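Local coordinates for protein PfVFT1 (Plasmodium falciparum, PDB 5JKQ) that is of unknown molecular function but has the bi-lobed architecture of a Venus flytrap protein, consistent with binding a small solute between its lobes, at residues D35-H40 with Y44-S49; H21-E26 with W111-K116; D133-A138 with H145-Y150. The protein carries 3 engineered substitutions. All blocks are in the same frame, centred on the assembly; numbering follows the deposited sequence.

Contact 1: D35-H40 with Y44-S49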
ATOM      1  N   ASP A  35      12.154 -12.331   1.348  1.00 19.33           N
ATOM      2  CA  ASP A  35      11.940 -13.747   1.627  1.00 23.45           C
ATOM      3  C   ASP A  35      10.468 -14.011   1.920  1.00 24.60           C
ATOM      4  O   ASP A  35       9.906 -15.015   1.480  1.00 19.44           O
ATOM      5  CB  ASP A  35      12.802 -14.201   2.807  1.00 25.81           C
ATOM      6  CG  ASP A  35      14.252 -14.423   2.420  1.00 25.40           C
ATOM      7  OD1 ASP A  35      14.636 -14.041   1.295  1.00 21.50           O
ATOM      8  OD2 ASP A  35      15.008 -14.973   3.248  1.00 20.54           O
ATOM      9  N   LEU A  36       9.850 -13.097   2.663  1.00 17.55           N
ATOM     10  CA  LEU A  36       8.442 -13.213   3.023  1.00 18.89           C
ATOM     11  C   LEU A  36       7.543 -13.040   1.803  1.00 16.68           C
ATOM     12  O   LEU A  36       6.478 -13.652   1.712  1.00 16.84           O
ATOM     13  CB  LEU A  36       8.082 -12.176   4.087  1.00 12.07           C
ATOM     14  CG  LEU A  36       6.614 -12.120   4.505  1.00 16.88           C
ATOM     15  CD1 LEU A  36       6.216 -13.392   5.237  1.00 12.59           C
ATOM     16  CD2 LEU A  36       6.356 -10.887   5.359  1.00 18.24           C
ATOM     17  N   ILE A  37       7.968 -12.186   0.877  1.00 19.34           N
ATOM     18  CA  ILE A  37       7.234 -11.970  -0.363  1.00 18.37           C
ATOM     19  C   ILE A  37       7.279 -13.244  -1.204  1.00 18.90           C
ATOM     20  O   ILE A  37       6.270 -13.656  -1.775  1.00 16.77           O
ATOM     21  CB  ILE A  37       7.810 -10.764  -1.149  1.00 16.48           C
ATOM     22  CG1 ILE A  37       7.437  -9.462  -0.435  1.00 17.90           C
ATOM     23  CG2 ILE A  37       7.289 -10.723  -2.588  1.00 17.06           C
ATOM     24  CD1 ILE A  37       8.154  -8.230  -0.953  1.00 18.21           C
ATOM     25  N   ASP A  38       8.449 -13.873  -1.260  1.00 19.30           N
ATOM     26  CA  ASP A  38       8.621 -15.111  -2.012  1.00 15.98           C
ATOM     27  C   ASP A  38       7.848 -16.262  -1.372  1.00 18.90           C
ATOM     28  O   ASP A  38       7.221 -17.059  -2.070  1.00 14.74           O
ATOM     29  CB  ASP A  38      10.105 -15.479  -2.116  1.00 22.41           C
ATOM     30  CG  ASP A  38      10.921 -14.429  -2.851  1.00 32.16           C
ATOM     31  OD1 ASP A  38      10.340 -13.665  -3.652  1.00 36.05           O
ATOM     32  OD2 ASP A  38      12.151 -14.372  -2.632  1.00 36.50           O
ATOM     33  N   LYS A  39       7.894 -16.344  -0.044  1.00 17.10           N
ATOM     34  CA  LYS A  39       7.227 -17.419   0.684  1.00 15.59           C
ATOM     35  C   LYS A  39       5.727 -17.444   0.401  1.00 16.84           C
ATOM     36  O   LYS A  39       5.140 -18.510   0.210  1.00 19.78           O
ATOM     37  CB  LYS A  39       7.468 -17.279   2.189  1.00 18.92           C
ATOM     38  CG  LYS A  39       6.701 -18.294   3.029  1.00 23.21           C
ATOM     39  CD  LYS A  39       7.055 -18.202   4.501  1.00 17.09           C
ATOM     40  CE  LYS A  39       6.383 -19.310   5.298  1.00 31.67           C
ATOM     41  NZ  LYS A  39       4.903 -19.336   5.112  1.00 43.72           N
ATOM     42  N   HIS A  40       5.112 -16.267   0.387  1.00 13.49           N
ATOM     43  CA  HIS A  40       3.688 -16.147   0.095  1.00 16.15           C
ATOM     44  C   HIS A  40       3.432 -16.057  -1.404  1.00 17.90           C
ATOM     45  O   HIS A  40       2.283 -16.072  -1.845  1.00 20.81           O
ATOM     46  CB  HIS A  40       3.102 -14.924   0.792  1.00 18.48           C
ATOM     47  CG  HIS A  40       2.986 -15.076   2.276  1.00 19.87           C
ATOM     48  ND1 HIS A  40       2.118 -15.970   2.865  1.00 24.09           N
ATOM     49  CD2 HIS A  40       3.623 -14.445   3.289  1.00 24.40           C
ATOM     50  CE1 HIS A  40       2.227 -15.884   4.179  1.00 26.95           C
ATOM     51  NE2 HIS A  40       3.134 -14.967   4.463  1.00 21.48           N
ATOM     52  N   TYR A  44       4.680  -8.264  -4.978  1.00 23.16           N
ATOM     53  CA  TYR A  44       4.997  -6.942  -4.448  1.00 19.59           C
ATOM     54  C   TYR A  44       6.483  -6.641  -4.582  1.00 15.54           C
ATOM     55  O   TYR A  44       7.315  -7.548  -4.546  1.00 21.17           O
ATOM     56  CB  TYR A  44       4.591  -6.833  -2.976  1.00 22.34           C
ATOM     57  CG  TYR A  44       3.106  -6.931  -2.719  1.00 14.98           C
ATOM     58  CD1 TYR A  44       2.230  -5.965  -3.197  1.00 13.61           C
ATOM     59  CD2 TYR A  44       2.582  -7.977  -1.972  1.00 17.49           C
ATOM     60  CE1 TYR A  44       0.874  -6.049  -2.953  1.00 17.48           C
ATOM     61  CE2 TYR A  44       1.230  -8.069  -1.722  1.00 17.08           C
ATOM     62  CZ  TYR A  44       0.378  -7.102  -2.214  1.00 21.78           C
ATOM     63  OH  TYR A  44      -0.972  -7.193  -1.967  1.00 16.93           O
ATOM     64  N   SER A  45       6.805  -5.358  -4.727  1.00 21.30           N
ATOM     65  CA  SER A  45       8.189  -4.897  -4.713  1.00 21.80           C
ATOM     66  C   SER A  45       8.416  -3.997  -3.503  1.00 20.27           C
ATOM     67  O   SER A  45       7.516  -3.268  -3.085  1.00 16.90           O
ATOM     68  CB  SER A  45       8.528  -4.154  -6.008  1.00 16.36           C
ATOM     69  OG  SER A  45       7.816  -2.933  -6.100  1.00 20.17           O
ATOM     70  N   VAL A  46       9.618  -4.060  -2.938  1.00 20.07           N
ATOM     71  CA  VAL A  46       9.969  -3.241  -1.783  1.00 19.94           C
ATOM     72  C   VAL A  46      10.479  -1.880  -2.229  1.00 21.09           C
ATOM     73  O   VAL A  46      10.879  -1.708  -3.380  1.00 29.79           O
ATOM     74  CB  VAL A  46      11.042  -3.916  -0.900  1.00 18.16           C
ATOM     75  CG1 VAL A  46      10.479  -5.174  -0.261  1.00 19.37           C
ATOM     76  CG2 VAL A  46      12.309  -4.221  -1.706  1.00 14.99           C
ATOM     77  N   ILE A  47      10.460  -0.917  -1.310  1.00 29.14           N
ATOM     78  CA  ILE A  47      10.924   0.434  -1.602  1.00 31.68           C
ATOM     79  C   ILE A  47      12.330   0.375  -2.201  1.00 26.23           C
ATOM     80  O   ILE A  47      13.202  -0.346  -1.714  1.00 20.50           O
ATOM     81  CB  ILE A  47      10.903   1.333  -0.336  1.00 17.26           C
ATOM     82  CG1 ILE A  47      11.460   2.723  -0.653  1.00 33.98           C
ATOM     83  CG2 ILE A  47      11.684   0.694   0.810  1.00 20.16           C
ATOM     84  CD1 ILE A  47      10.736   3.850   0.068  1.00 24.57           C
ATOM     85  N   GLU A  48      12.523   1.121  -3.284  1.00 38.06           N
ATOM     86  CA  GLU A  48      13.728   1.008  -4.099  1.00 38.68           C
ATOM     87  C   GLU A  48      14.956   1.636  -3.437  1.00 40.02           C
ATOM     88  O   GLU A  48      16.063   1.108  -3.557  1.00 40.26           O
ATOM     89  CB  GLU A  48      13.499   1.644  -5.482  1.00 37.71           C
ATOM     90  CG  GLU A  48      13.214   3.149  -5.491  1.00 40.76           C
ATOM     91  CD  GLU A  48      11.792   3.497  -5.081  1.00 50.67           C
ATOM     92  OE1 GLU A  48      11.602   4.552  -4.436  1.00 47.72           O
ATOM     93  OE2 GLU A  48      10.866   2.721  -5.403  1.00 49.08           O
ATOM     94  N   SER A  49      14.755   2.752  -2.741  1.00 34.32           N
ATOM     95  CA  SER A  49      15.856   3.481  -2.110  1.00 35.05           C
ATOM     96  C   SER A  49      15.723   3.503  -0.590  1.00 35.70           C
ATOM     97  O   SER A  49      14.696   3.928  -0.057  1.00 39.84           O
ATOM     98  CB  SER A  49      15.919   4.913  -2.642  1.00 36.56           C
ATOM     99  OG  SER A  49      16.959   5.640  -2.011  1.00 39.74           O
TER
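Ile-37, near the end of helix 32-39, meets Tyr-44 and Val-46 where the chain turns back into the short strand 45-46, the closest CA atoms being those of Ile-37 and Tyr-44 at 6.9 Å. On the helix side Ile-37 alone makes the contact. Its CG2, set anti to the backbone N (chi1 -72°), lies 3.7 Å from the carbonyl oxygen O of Tyr-44. Its other branch extends through CG1, so that Ile-37 CD1 reaches further along the strand and ends 3.9 Å from CG1 of Val-46; the two side chains meet at a slant. The same CD1 also approaches Tyr-44 CB at 4.3 Å. Beyond CB the tyrosine turns from the helix: its ring packs on Phe-102, which Ile-37 also touches, and against Trp-103, whose NE1 hydrogen-bonds with the tyrosine hydroxyl. Asp-105, on the same helix 102-118, holds His-40 NE2, and strand 45-46 pairs with 175-184 at Ser-45. No hydrogen bond joins the two segments; the two methyl ends of Ile-37 meet the Tyr-44 carbonyl and CB and a methyl of Val-46, so the contact is dispersive.

Contact 2: H21-E26 with W111-K116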
ATOM      1  N   HIS A  21      10.370   3.070   9.987  1.00 17.57           N
ATOM      2  CA  HIS A  21      11.120   3.138   8.734  1.00 18.53           C
ATOM      3  C   HIS A  21      12.474   2.457   8.866  1.00 20.85           C
ATOM      4  O   HIS A  21      12.969   1.841   7.919  1.00 10.74           O
ATOM      5  CB  HIS A  21      11.319   4.590   8.301  1.00 14.68           C
ATOM      6  CG  HIS A  21      10.085   5.232   7.753  1.00 15.13           C
ATOM      7  ND1 HIS A  21       9.923   6.599   7.693  1.00 14.10           N
ATOM      8  CD2 HIS A  21       8.958   4.696   7.228  1.00 21.91           C
ATOM      9  CE1 HIS A  21       8.746   6.877   7.162  1.00 20.98           C
ATOM     10  NE2 HIS A  21       8.140   5.741   6.873  1.00 17.59           N
ATOM     11  N   ALA A  22      13.074   2.579  10.045  1.00 14.59           N
ATOM     12  CA  ALA A  22      14.375   1.982  10.301  1.00 17.74           C
ATOM     13  C   ALA A  22      14.286   0.461  10.289  1.00 15.69           C
ATOM     14  O   ALA A  22      15.205  -0.222   9.834  1.00 13.70           O
ATOM     15  CB  ALA A  22      14.923   2.470  11.622  1.00 11.81           C
ATOM     16  N   ALA A  23      13.178  -0.068  10.792  1.00 15.78           N
ATOM     17  CA  ALA A  23      12.975  -1.508  10.822  1.00 16.70           C
ATOM     18  C   ALA A  23      12.819  -2.044   9.404  1.00 13.56           C
ATOM     19  O   ALA A  23      13.414  -3.060   9.047  1.00 18.84           O
ATOM     20  CB  ALA A  23      11.767  -1.855  11.664  1.00 22.13           C
ATOM     21  N   VAL A  24      12.020  -1.348   8.599  1.00 14.62           N
ATOM     22  CA  VAL A  24      11.833  -1.710   7.198  1.00 17.40           C
ATOM     23  C   VAL A  24      13.177  -1.731   6.476  1.00 19.64           C
ATOM     24  O   VAL A  24      13.457  -2.640   5.694  1.00 13.49           O
ATOM     25  CB  VAL A  24      10.871  -0.733   6.489  1.00 16.43           C
ATOM     26  CG1 VAL A  24      10.814  -1.000   4.989  1.00 19.85           C
ATOM     27  CG2 VAL A  24       9.479  -0.842   7.091  1.00 19.18           C
ATOM     28  N   LYS A  25      14.007  -0.728   6.753  1.00 19.21           N
ATOM     29  CA  LYS A  25      15.334  -0.644   6.160  1.00 14.54           C
ATOM     30  C   LYS A  25      16.148  -1.884   6.510  1.00 23.81           C
ATOM     31  O   LYS A  25      16.810  -2.470   5.652  1.00 21.12           O
ATOM     32  CB  LYS A  25      16.053   0.618   6.634  1.00 21.27           C
ATOM     33  CG  LYS A  25      17.448   0.792   6.058  1.00 21.60           C
ATOM     34  CD  LYS A  25      18.048   2.128   6.463  1.00 22.06           C
ATOM     35  CE  LYS A  25      19.442   2.309   5.892  1.00 20.30           C
ATOM     36  NZ  LYS A  25      19.987   3.656   6.204  1.00 24.11           N
ATOM     37  N   GLU A  26      16.081  -2.290   7.773  1.00 21.76           N
ATOM     38  CA  GLU A  26      16.794  -3.475   8.228  1.00 22.99           C
ATOM     39  C   GLU A  26      16.222  -4.735   7.582  1.00 21.48           C
ATOM     40  O   GLU A  26      16.968  -5.643   7.212  1.00 18.62           O
ATOM     41  CB  GLU A  26      16.736  -3.585   9.753  1.00 16.74           C
ATOM     42  CG  GLU A  26      17.367  -4.852  10.297  1.00 25.13           C
ATOM     43  CD  GLU A  26      17.856  -4.701  11.723  1.00 24.90           C
ATOM     44  OE1 GLU A  26      18.686  -3.802  11.977  1.00 21.24           O
ATOM     45  OE2 GLU A  26      17.413  -5.482  12.589  1.00 21.23           O
ATOM     46  N   TRP A 111       7.629  -5.329  13.625  1.00 12.81           N
ATOM     47  CA  TRP A 111       7.621  -5.111  15.067  1.00 15.27           C
ATOM     48  C   TRP A 111       8.482  -6.126  15.812  1.00 18.57           C
ATOM     49  O   TRP A 111       8.923  -5.864  16.930  1.00 15.30           O
ATOM     50  CB  TRP A 111       6.187  -5.133  15.597  1.00 18.90           C
ATOM     51  CG  TRP A 111       5.511  -3.816  15.388  1.00 15.14           C
ATOM     52  CD1 TRP A 111       4.576  -3.511  14.443  1.00  9.86           C
ATOM     53  CD2 TRP A 111       5.747  -2.611  16.124  1.00 13.77           C
ATOM     54  NE1 TRP A 111       4.207  -2.191  14.552  1.00 15.36           N
ATOM     55  CE2 TRP A 111       4.911  -1.618  15.577  1.00 19.20           C
ATOM     56  CE3 TRP A 111       6.578  -2.277  17.197  1.00 15.13           C
ATOM     57  CZ2 TRP A 111       4.884  -0.313  16.068  1.00 20.62           C
ATOM     58  CZ3 TRP A 111       6.549  -0.982  17.682  1.00 17.79           C
ATOM     59  CH2 TRP A 111       5.708  -0.017  17.118  1.00 20.16           C
ATOM     60  N   GLU A 112       8.729  -7.277  15.194  1.00 15.29           N
ATOM     61  CA  GLU A 112       9.711  -8.216  15.724  1.00 14.07           C
ATOM     62  C   GLU A 112      11.096  -7.582  15.651  1.00 15.89           C
ATOM     63  O   GLU A 112      11.896  -7.698  16.580  1.00 10.67           O
ATOM     64  CB  GLU A 112       9.683  -9.538  14.953  1.00 12.77           C
ATOM     65  CG  GLU A 112       8.526 -10.453  15.336  1.00 16.15           C
ATOM     66  CD  GLU A 112       8.328 -11.606  14.366  1.00 18.50           C
ATOM     67  OE1 GLU A 112       9.181 -11.798  13.473  1.00 18.60           O
ATOM     68  OE2 GLU A 112       7.313 -12.324  14.499  1.00 23.43           O
ATOM     69  N   THR A 113      11.359  -6.903  14.539  1.00 12.03           N
ATOM     70  CA  THR A 113      12.624  -6.212  14.327  1.00 14.06           C
ATOM     71  C   THR A 113      12.752  -5.033  15.290  1.00 18.08           C
ATOM     72  O   THR A 113      13.815  -4.805  15.869  1.00 14.79           O
ATOM     73  CB  THR A 113      12.748  -5.710  12.871  1.00 22.10           C
ATOM     74  OG1 THR A 113      12.609  -6.815  11.967  1.00 16.46           O
ATOM     75  CG2 THR A 113      14.092  -5.036  12.635  1.00 20.43           C
ATOM     76  N   ILE A 114      11.663  -4.291  15.458  1.00 14.96           N
ATOM     77  CA  ILE A 114      11.639  -3.163  16.381  1.00 19.09           C
ATOM     78  C   ILE A 114      11.866  -3.656  17.807  1.00 18.70           C
ATOM     79  O   ILE A 114      12.607  -3.042  18.576  1.00 16.34           O
ATOM     80  CB  ILE A 114      10.302  -2.389  16.289  1.00 15.39           C
ATOM     81  CG1 ILE A 114      10.232  -1.632  14.962  1.00 15.41           C
ATOM     82  CG2 ILE A 114      10.147  -1.394  17.445  1.00 10.15           C
ATOM     83  CD1 ILE A 114       8.837  -1.184  14.575  1.00 17.95           C
ATOM     84  N   SER A 115      11.233  -4.775  18.148  1.00 13.08           N
ATOM     85  CA  SER A 115      11.347  -5.336  19.486  1.00 10.85           C
ATOM     86  C   SER A 115      12.791  -5.714  19.810  1.00 15.10           C
ATOM     87  O   SER A 115      13.235  -5.567  20.948  1.00 13.91           O
ATOM     88  CB  SER A 115      10.440  -6.558  19.635  1.00  9.88           C
ATOM     89  OG  SER A 115       9.074  -6.195  19.557  1.00 16.62           O
ATOM     90  N   LYS A 116      13.524  -6.190  18.809  1.00 13.65           N
ATOM     91  CA  LYS A 116      14.903  -6.622  19.014  1.00 16.19           C
ATOM     92  C   LYS A 116      15.863  -5.446  19.181  1.00 14.94           C
ATOM     93  O   LYS A 116      17.026  -5.637  19.538  1.00 16.21           O
ATOM     94  CB  LYS A 116      15.360  -7.510  17.854  1.00 14.68           C
ATOM     95  CG  LYS A 116      14.878  -8.951  17.971  1.00 14.13           C
ATOM     96  CD  LYS A 116      15.423  -9.833  16.856  1.00 18.59           C
ATOM     97  CE  LYS A 116      14.722  -9.571  15.533  1.00 15.60           C
ATOM     98  NZ  LYS A 116      15.226 -10.463  14.448  1.00 19.77           N
TER
HETATM   99  O   HOH W   1      16.590  -5.321  15.142  1.00 20.09           O
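Glu-26 reaches from helix 14-29 across to Thr-113 of helix 102-118, and its whole length runs past a single methyl group. Its CB starts 4.2 Å from Thr-113 CG2. The next atom, Glu-26 CG, stands anti to the backbone N (chi1 176°) and comes within 4.0 Å of the same Thr-113 CG2. The chain stays extended beyond CG, CD draws a little nearer, and at the tip Glu-26 OE2 is 3.4 Å from Thr-113 CG2. That oxygen makes no direct polar bond to the other helix; a water does the bridging. It donates to Glu-26 OE2 at 2.7 Å and, with its other hydrogen, to the backbone O of Thr-113 at 2.9 Å. Thr-113 CG2 is anti to its own backbone N, on the side of Glu-26, while OG1 bonds to the carbonyl of Ile-109.

The two helices pack nearly at right angles in one lobe of the Venus flytrap: their axes pass 8.9 Å apart at 104°. Small Ala-23 sits at the crossing, and its CB is 3.6 Å from Ile-114 CG1 and also touches Thr-113 CG2. Ile-114 then carries its CD1 over one face of the Trp-111 ring, offset toward the rim, so the aliphatic chain lies between alanine and indole. Ser-115, one turn after Trp-111, donates its OG to Trp-111 O at 2.7 Å. The backbone N of Ser-115 reaches that carbonyl from the opposite face of its plane, gripping it twice, and Ser-115 OG also bonds to Ile-125 N. Around the crossing, Leu-56 lies against both Glu-26 and Thr-113, Leu-16 against Trp-111 and Ile-19 against Ile-114.

Contact 3: D133-A138 with H145-Y150. With SO4 (sulfate ion), chain E.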
ATOM      1  N   ASP A 133     -14.629  -0.038  10.576  1.00 41.77           N
ATOM      2  CA  ASP A 133     -15.141   0.272   9.245  1.00 34.32           C
ATOM      3  C   ASP A 133     -14.357   1.445   8.663  1.00 36.32           C
ATOM      4  O   ASP A 133     -13.916   1.398   7.514  1.00 42.13           O
ATOM      5  CB  ASP A 133     -16.637   0.594   9.293  1.00 42.31           C
ATOM      6  CG  ASP A 133     -17.498  -0.644   9.478  1.00 43.33           C
ATOM      7  OD1 ASP A 133     -17.184  -1.689   8.870  1.00 45.50           O
ATOM      8  OD2 ASP A 133     -18.491  -0.573  10.232  1.00 43.02           O
ATOM      9  N   ASN A 134     -14.192   2.492   9.468  1.00 32.39           N
ATOM     10  CA  ASN A 134     -13.325   3.616   9.125  1.00 36.59           C
ATOM     11  C   ASN A 134     -12.125   3.637  10.068  1.00 39.90           C
ATOM     12  O   ASN A 134     -12.231   4.066  11.219  1.00 36.35           O
ATOM     13  CB  ASN A 134     -14.095   4.940   9.197  1.00 33.09           C
ATOM     14  CG  ASN A 134     -13.297   6.119   8.654  1.00 33.73           C
ATOM     15  OD1 ASN A 134     -12.090   6.228   8.870  1.00 29.63           O
ATOM     16  ND2 ASN A 134     -13.978   7.013   7.946  1.00 40.45           N
ATOM     17  N   VAL A 135     -10.984   3.170   9.573  1.00 26.42           N
ATOM     18  CA  VAL A 135      -9.783   3.063  10.390  1.00 29.63           C
ATOM     19  C   VAL A 135      -9.178   4.442  10.641  1.00 32.51           C
ATOM     20  O   VAL A 135      -8.578   4.680  11.689  1.00 32.74           O
ATOM     21  CB  VAL A 135      -8.728   2.149   9.727  1.00 33.62           C
ATOM     22  CG1 VAL A 135      -7.522   1.957  10.637  1.00 29.88           C
ATOM     23  CG2 VAL A 135      -9.339   0.799   9.385  1.00 32.22           C
ATOM     24  N   PHE A 136      -9.348   5.351   9.686  1.00 26.08           N
ATOM     25  CA  PHE A 136      -8.763   6.683   9.795  1.00 29.56           C
ATOM     26  C   PHE A 136      -9.429   7.511  10.896  1.00 31.94           C
ATOM     27  O   PHE A 136      -8.813   8.418  11.456  1.00 28.95           O
ATOM     28  CB  PHE A 136      -8.854   7.415   8.453  1.00 31.68           C
ATOM     29  CG  PHE A 136      -8.071   6.758   7.351  1.00 34.28           C
ATOM     30  CD1 PHE A 136      -6.698   6.603   7.456  1.00 27.30           C
ATOM     31  CD2 PHE A 136      -8.705   6.299   6.208  1.00 34.79           C
ATOM     32  CE1 PHE A 136      -5.974   5.997   6.447  1.00 27.64           C
ATOM     33  CE2 PHE A 136      -7.985   5.695   5.193  1.00 28.99           C
ATOM     34  CZ  PHE A 136      -6.618   5.544   5.313  1.00 29.39           C
ATOM     35  N   VAL A 137     -10.685   7.197  11.203  1.00 29.10           N
ATOM     36  CA  VAL A 137     -11.388   7.846  12.304  1.00 35.38           C
ATOM     37  C   VAL A 137     -10.810   7.355  13.627  1.00 33.11           C
ATOM     38  O   VAL A 137     -10.516   8.150  14.521  1.00 27.88           O
ATOM     39  CB  VAL A 137     -12.915   7.574  12.242  1.00 36.31           C
ATOM     40  CG1 VAL A 137     -13.568   7.654  13.626  1.00 30.30           C
ATOM     41  CG2 VAL A 137     -13.581   8.548  11.287  1.00 34.25           C
ATOM     42  N   ALA A 138     -10.645   6.041  13.737  1.00 23.53           N
ATOM     43  CA  ALA A 138     -10.078   5.433  14.934  1.00 26.85           C
ATOM     44  C   ALA A 138      -8.666   5.950  15.176  1.00 30.65           C
ATOM     45  O   ALA A 138      -8.249   6.141  16.320  1.00 27.57           O
ATOM     46  CB  ALA A 138     -10.076   3.920  14.809  1.00 22.48           C
ATOM     47  N   HIS A 145      -2.540   3.146  17.363  1.00 16.52           N
ATOM     48  CA  HIS A 145      -1.287   3.847  17.112  1.00 22.01           C
ATOM     49  C   HIS A 145      -0.990   3.889  15.615  1.00 22.12           C
ATOM     50  O   HIS A 145      -0.288   4.781  15.135  1.00 21.31           O
ATOM     51  CB  HIS A 145      -0.134   3.167  17.853  1.00 21.88           C
ATOM     52  CG  HIS A 145      -0.361   3.023  19.326  1.00 21.97           C
ATOM     53  ND1 HIS A 145      -0.140   1.842  20.001  1.00 23.77           N
ATOM     54  CD2 HIS A 145      -0.781   3.915  20.255  1.00 18.86           C
ATOM     55  CE1 HIS A 145      -0.419   2.010  21.281  1.00 19.44           C
ATOM     56  NE2 HIS A 145      -0.809   3.259  21.462  1.00 23.44           N
HETATM   57  N   MSE A 146      -1.550   2.925  14.886  1.00 21.07           N
HETATM   58  CA  MSE A 146      -1.199   2.691  13.489  1.00 23.18           C
HETATM   59  C   MSE A 146      -2.317   2.078  12.675  1.00 20.58           C
HETATM   60  O   MSE A 146      -3.145   1.338  13.203  1.00 26.92           O
HETATM   61  CB  MSE A 146      -0.016   1.738  13.395  1.00 25.88           C
HETATM   62  CG  MSE A 146       1.334   2.349  13.523  1.00 27.07           C
HETATM   63 SE   MSE A 146       2.629   0.918  13.313  1.00 27.55          SE
HETATM   64  CE  MSE A 146       2.807   0.970  11.375  1.00 15.39           C
ATOM     65  N   THR A 147      -2.298   2.348  11.376  1.00 21.44           N
ATOM     66  CA  THR A 147      -3.061   1.556  10.425  1.00 17.75           C
ATOM     67  C   THR A 147      -2.177   0.407   9.962  1.00 18.16           C
ATOM     68  O   THR A 147      -0.960   0.435  10.155  1.00 18.04           O
ATOM     69  CB  THR A 147      -3.515   2.378   9.205  1.00 19.30           C
ATOM     70  OG1 THR A 147      -2.373   2.725   8.409  1.00 21.78           O
ATOM     71  CG2 THR A 147      -4.245   3.641   9.640  1.00 22.42           C
ATOM     72  N   ASP A 148      -2.786  -0.605   9.356  1.00 18.11           N
ATOM     73  CA  ASP A 148      -2.030  -1.671   8.716  1.00 18.81           C
ATOM     74  C   ASP A 148      -1.234  -1.075   7.554  1.00 19.30           C
ATOM     75  O   ASP A 148      -1.502   0.047   7.128  1.00 16.15           O
ATOM     76  CB  ASP A 148      -2.969  -2.778   8.228  1.00 20.51           C
ATOM     77  CG  ASP A 148      -2.236  -4.063   7.899  1.00 25.60           C
ATOM     78  OD1 ASP A 148      -1.501  -4.088   6.890  1.00 22.48           O
ATOM     79  OD2 ASP A 148      -2.407  -5.053   8.644  1.00 15.46           O
ATOM     80  N   ASN A 149      -0.257  -1.819   7.044  1.00 18.39           N
ATOM     81  CA  ASN A 149       0.591  -1.314   5.967  1.00 13.03           C
ATOM     82  C   ASN A 149      -0.047  -1.405   4.581  1.00 13.66           C
ATOM     83  O   ASN A 149       0.441  -0.784   3.638  1.00 13.82           O
ATOM     84  CB  ASN A 149       1.925  -2.068   5.938  1.00 16.86           C
ATOM     85  CG  ASN A 149       2.700  -1.941   7.235  1.00 19.23           C
ATOM     86  OD1 ASN A 149       3.206  -0.870   7.566  1.00 19.53           O
ATOM     87  ND2 ASN A 149       2.812  -3.044   7.968  1.00 18.41           N
ATOM     88  N   TYR A 150      -1.128  -2.172   4.447  1.00 16.69           N
ATOM     89  CA  TYR A 150      -1.668  -2.469   3.121  1.00 18.21           C
ATOM     90  C   TYR A 150      -2.408  -1.288   2.506  1.00 16.77           C
ATOM     91  O   TYR A 150      -2.644  -1.266   1.299  1.00 14.41           O
ATOM     92  CB  TYR A 150      -2.592  -3.699   3.165  1.00 21.87           C
ATOM     93  CG  TYR A 150      -3.870  -3.567   3.976  1.00 20.96           C
ATOM     94  CD1 TYR A 150      -4.894  -2.714   3.580  1.00 24.01           C
ATOM     95  CD2 TYR A 150      -4.069  -4.341   5.113  1.00 19.94           C
ATOM     96  CE1 TYR A 150      -6.061  -2.609   4.312  1.00 19.59           C
ATOM     97  CE2 TYR A 150      -5.234  -4.245   5.848  1.00 23.89           C
ATOM     98  CZ  TYR A 150      -6.226  -3.379   5.444  1.00 26.32           C
ATOM     99  OH  TYR A 150      -7.388  -3.281   6.172  1.00 30.37           O
TER
HETATM  100  S   SO4 E 401     -16.290   1.743  13.043  1.00 52.89           S
HETATM  101  O1  SO4 E 401     -15.325   2.467  12.218  1.00 35.69           O
HETATM  102  O2  SO4 E 401     -15.994   1.961  14.456  1.00 47.70           O
HETATM  103  O3  SO4 E 401     -16.214   0.312  12.757  1.00 41.36           O
HETATM  104  O4  SO4 E 401     -17.633   2.230  12.744  1.00 46.22           O
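Thr-147 CG2 meets Val-135 CG1 at 3.8 Å, with the two branched side chains set obliquely. The same methyl lies 4.3 Å from Phe-136 CE1, approaching the ring obliquely, so one methyl touches both residues of the helix start. The hydroxyl takes the position between the backbone N and the carbonyl carbon (chi1 69°), which leaves CG2 beside the N, turned to the helix. OG1 donates to Asp-148 O at 3.1 Å and accepts from Tyr-279 N. In the next shell Asn-134 caps the helix: its OD1 accepts from Val-137 N at 2.9 Å, the donor standing well above the amide plane. Just before it, a sulfate, probably from the crystallisation liquor, takes Asp-133 N on its O3 at 2.7 Å and Asn-134 N on its O1 at 3.0 Å. Across the contact, Asp-148 closes an Asx turn, OD1 accepting from Tyr-150 N at 3.1 Å through its anti lone pair, while OD2 is held by Tyr-94 and Tyr-129. Helix 135-140 lies in the beta-alpha-beta crossover from strand 126-132 to strand 146-147, which pairs in parallel with the central strand 77-83; Met-146 faces helix 102-118, and Phe-136 stacks edge-to-face on Tyr-279 of strand 265-281.

Overall arrangement
From the N terminus, helix 14-29 supplies the first half of contact 2 and leads into helix 32-39. There contact 1 closes a short loop, with three residues between its segments, and hands the chain to strand 45-46, which pairs antiparallel with strand 175-184 of the mixed sheet. Helix 102-118 closes contact 2 after a long excursion, so contact 1 is nested within its loop. Contact 3 follows in series, closing the short loop between helix 135-140 and strand 146-147 of the three-stranded parallel sheet; it lies across the chain's centre from contact 1, about 22 Å away between centres. Contacts 2 and 3 touch where Trp-111 NE1 packs 3.7 Å from SE of selenomethionine Met-146, joining the helical layer to the parallel sheet.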